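Local coordinates for polysaccharide deacetylase-like protein (Bacillus anthracis, PDB 4V33) that is a putative polysaccharide deacetylase required for osmotic stability and cell-shape maintenance, probably acting as a zinc-dependent hydrolase on a cell-wall polysaccharide, at residues A[79-84]-A[195-200]. Sequence-based numbering, arbitrary orientation.
Sequences IWRTAD and KVNKPI. With ACT (acetate ion), chain E.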
loop_
_atom_site.group_PDB
_atom_site.type_symbol
_atom_site.label_atom_id
_atom_site.label_comp_id
_atom_site.label_asym_id
_atom_site.label_seq_id
_atom_site.Cartn_x
_atom_site.Cartn_y
_atom_site.Cartn_z
ATOM N N ILE A 79 14.146 19.446 5.963
ATOM C CA ILE A 79 13.723 18.071 5.731
ATOM C C ILE A 79 12.440 17.785 6.485
ATOM O O ILE A 79 12.274 18.194 7.643
ATOM C CB ILE A 79 14.809 17.067 6.171
ATOM C CG1 ILE A 79 16.121 17.359 5.437
ATOM C CG2 ILE A 79 14.358 15.629 5.912
ATOM C CD1 ILE A 79 17.252 16.411 5.781
ATOM N N TRP A 80 11.522 17.099 5.813
ATOM C CA TRP A 80 10.314 16.621 6.464
ATOM C C TRP A 80 9.852 15.324 5.837
ATOM O O TRP A 80 10.195 15.008 4.698
ATOM C CB TRP A 80 9.194 17.660 6.397
ATOM C CG TRP A 80 8.609 17.902 5.035
ATOM C CD1 TRP A 80 7.463 17.358 4.525
ATOM C CD2 TRP A 80 9.112 18.790 4.031
ATOM N NE1 TRP A 80 7.234 17.842 3.259
ATOM C CE2 TRP A 80 8.230 18.725 2.934
ATOM C CE3 TRP A 80 10.227 19.633 3.951
ATOM C CZ2 TRP A 80 8.430 19.465 1.769
ATOM C CZ3 TRP A 80 10.423 20.369 2.794
ATOM C CH2 TRP A 80 9.529 20.277 1.720
ATOM N N ARG A 81 9.061 14.572 6.593
ATOM C CA ARG A 81 8.431 13.377 6.052
ATOM C C ARG A 81 7.179 13.790 5.325
ATOM O O ARG A 81 6.329 14.462 5.900
ATOM C CB ARG A 81 8.020 12.448 7.180
ATOM C CG ARG A 81 9.150 11.710 7.785
ATOM C CD ARG A 81 8.676 10.683 8.788
ATOM N NE ARG A 81 7.981 9.550 8.182
ATOM C CZ ARG A 81 6.682 9.306 8.328
ATOM N NH1 ARG A 81 5.930 10.127 9.042
ATOM N NH2 ARG A 81 6.133 8.239 7.761
ATOM N N THR A 82 7.055 13.363 4.075
ATOM C CA THR A 82 5.881 13.684 3.273
ATOM C C THR A 82 4.587 13.351 4.017
ATOM O O THR A 82 3.632 14.137 4.013
ATOM C CB THR A 82 5.934 12.935 1.946
ATOM O OG1 THR A 82 7.098 13.367 1.226
ATOM C CG2 THR A 82 4.693 13.212 1.117
ATOM N N ALA A 83 4.590 12.203 4.687
ATOM C CA ALA A 83 3.420 11.714 5.414
ATOM C C ALA A 83 2.979 12.650 6.537
ATOM O O ALA A 83 1.799 12.705 6.883
ATOM C CB ALA A 83 3.699 10.328 5.971
ATOM N N ASP A 84 3.926 13.388 7.104
ATOM C CA ASP A 84 3.633 14.249 8.246
ATOM C C ASP A 84 3.382 15.706 7.851
ATOM O O ASP A 84 2.837 16.486 8.642
ATOM C CB ASP A 84 4.760 14.158 9.276
ATOM C CG ASP A 84 4.788 12.827 9.989
ATOM O OD1 ASP A 84 3.728 12.176 10.050
ATOM O OD2 ASP A 84 5.860 12.436 10.498
ATOM N N LYS A 195 4.287 7.781 1.125
ATOM C CA LYS A 195 3.860 9.168 1.309
ATOM C C LYS A 195 2.804 9.318 2.407
ATOM O O LYS A 195 2.347 10.432 2.680
ATOM C CB LYS A 195 3.308 9.724 -0.007
ATOM C CG LYS A 195 4.305 9.692 -1.158
ATOM C CD LYS A 195 3.704 10.315 -2.411
ATOM C CE LYS A 195 4.587 10.085 -3.632
ATOM N NZ LYS A 195 5.913 10.727 -3.507
ATOM N N VAL A 196 2.431 8.201 3.025
ATOM C CA VAL A 196 1.416 8.189 4.076
ATOM C C VAL A 196 1.921 7.455 5.303
ATOM O O VAL A 196 2.853 6.663 5.231
ATOM C CB VAL A 196 0.102 7.518 3.611
ATOM C CG1 VAL A 196 -0.431 8.216 2.358
ATOM C CG2 VAL A 196 0.301 6.002 3.379
ATOM N N ASN A 197 1.296 7.733 6.437
ATOM C CA ASN A 197 1.630 7.065 7.685
ATOM C C ASN A 197 0.981 5.688 7.745
ATOM O O ASN A 197 -0.199 5.545 7.413
ATOM C CB ASN A 197 1.134 7.906 8.860
ATOM C CG ASN A 197 1.561 7.350 10.201
ATOM O OD1 ASN A 197 0.726 7.018 11.045
ATOM N ND2 ASN A 197 2.867 7.247 10.408
ATOM N N LYS A 198 1.750 4.691 8.167
ATOM C CA LYS A 198 1.227 3.343 8.396
ATOM C C LYS A 198 0.302 2.837 7.287
ATOM O O LYS A 198 -0.877 2.559 7.527
ATOM C CB LYS A 198 0.502 3.298 9.744
ATOM C CG LYS A 198 1.394 3.601 10.935
ATOM C CD LYS A 198 0.610 3.438 12.235
ATOM C CE LYS A 198 1.439 3.840 13.429
ATOM N NZ LYS A 198 0.688 3.591 14.692
ATOM N N PRO A 199 0.829 2.725 6.063
ATOM C CA PRO A 199 0.022 2.209 4.953
ATOM C C PRO A 199 -0.430 0.779 5.209
ATOM O O PRO A 199 0.313 -0.014 5.784
ATOM C CB PRO A 199 1.005 2.234 3.772
ATOM C CG PRO A 199 2.367 2.138 4.421
ATOM C CD PRO A 199 2.225 2.986 5.661
ATOM N N ILE A 200 -1.648 0.458 4.789
ATOM C CA ILE A 200 -2.170 -0.892 4.921
ATOM C C ILE A 200 -3.238 -1.123 3.854
ATOM O O ILE A 200 -3.959 -0.191 3.487
ATOM C CB ILE A 200 -2.727 -1.134 6.349
ATOM C CG1 ILE A 200 -3.085 -2.611 6.552
ATOM C CG2 ILE A 200 -3.925 -0.213 6.652
ATOM C CD1 ILE A 200 -3.186 -2.995 8.042
HETATM C C ACT E . 0.386 0.304 15.869
HETATM O O ACT E . -0.377 -0.607 15.491
HETATM O OXT ACT E . 1.019 0.888 14.965
HETATM C CH3 ACT E . 0.535 0.670 17.317
HETATM O O HOH W 1 -0.320 10.146 6.469
#
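Ala83 presses its methyl group against the backbone of Val196: CB lies 3.4 Å from Val196 C and 3.6 Å from the N of Asn197, so the methyl rests on that peptide link. Beside it, Thr82 CG2 meets Lys195 CB at 3.9 Å, the two side chains lying side by side and pointing the same way. The threonine methyl gets there because CG2 is anti to the backbone N, which leaves OG1 beside that N and hydrogen-bonded to Glu116 and Gln118.

The polar links between the segments are thin. Lys195 O receives a CA-H...O contact from Ala83 CA, 3.2 Å away with 131° at the hydrogen, while the Ala83 amide is badly angled for the same oxygen. A single water joins the two backbones, accepting from Asn197 N at 2.9 Å and donating weakly to Ala83 O.

Charges line the contact. Arg81 NH1 pairs with Asp84 OD2 at 2.7 Å in a salt bridge whose hydrogen bond is bent and weak; Lys113 also bridges that carboxylate, and Arg81 NH2 bonds to Arg114 O. Lys195 sends its amino group back to Glu116, a salt bridge between the domains.

The contact thus joins the turn that follows strand 74-81, in the four-stranded antiparallel sheet of the fibronectin type III-like domain, to the loop leading into strand 199-206 of the deacetylase domain's parallel sheet, with strand 115-124 alongside the first segment and strand 183-185 alongside the second.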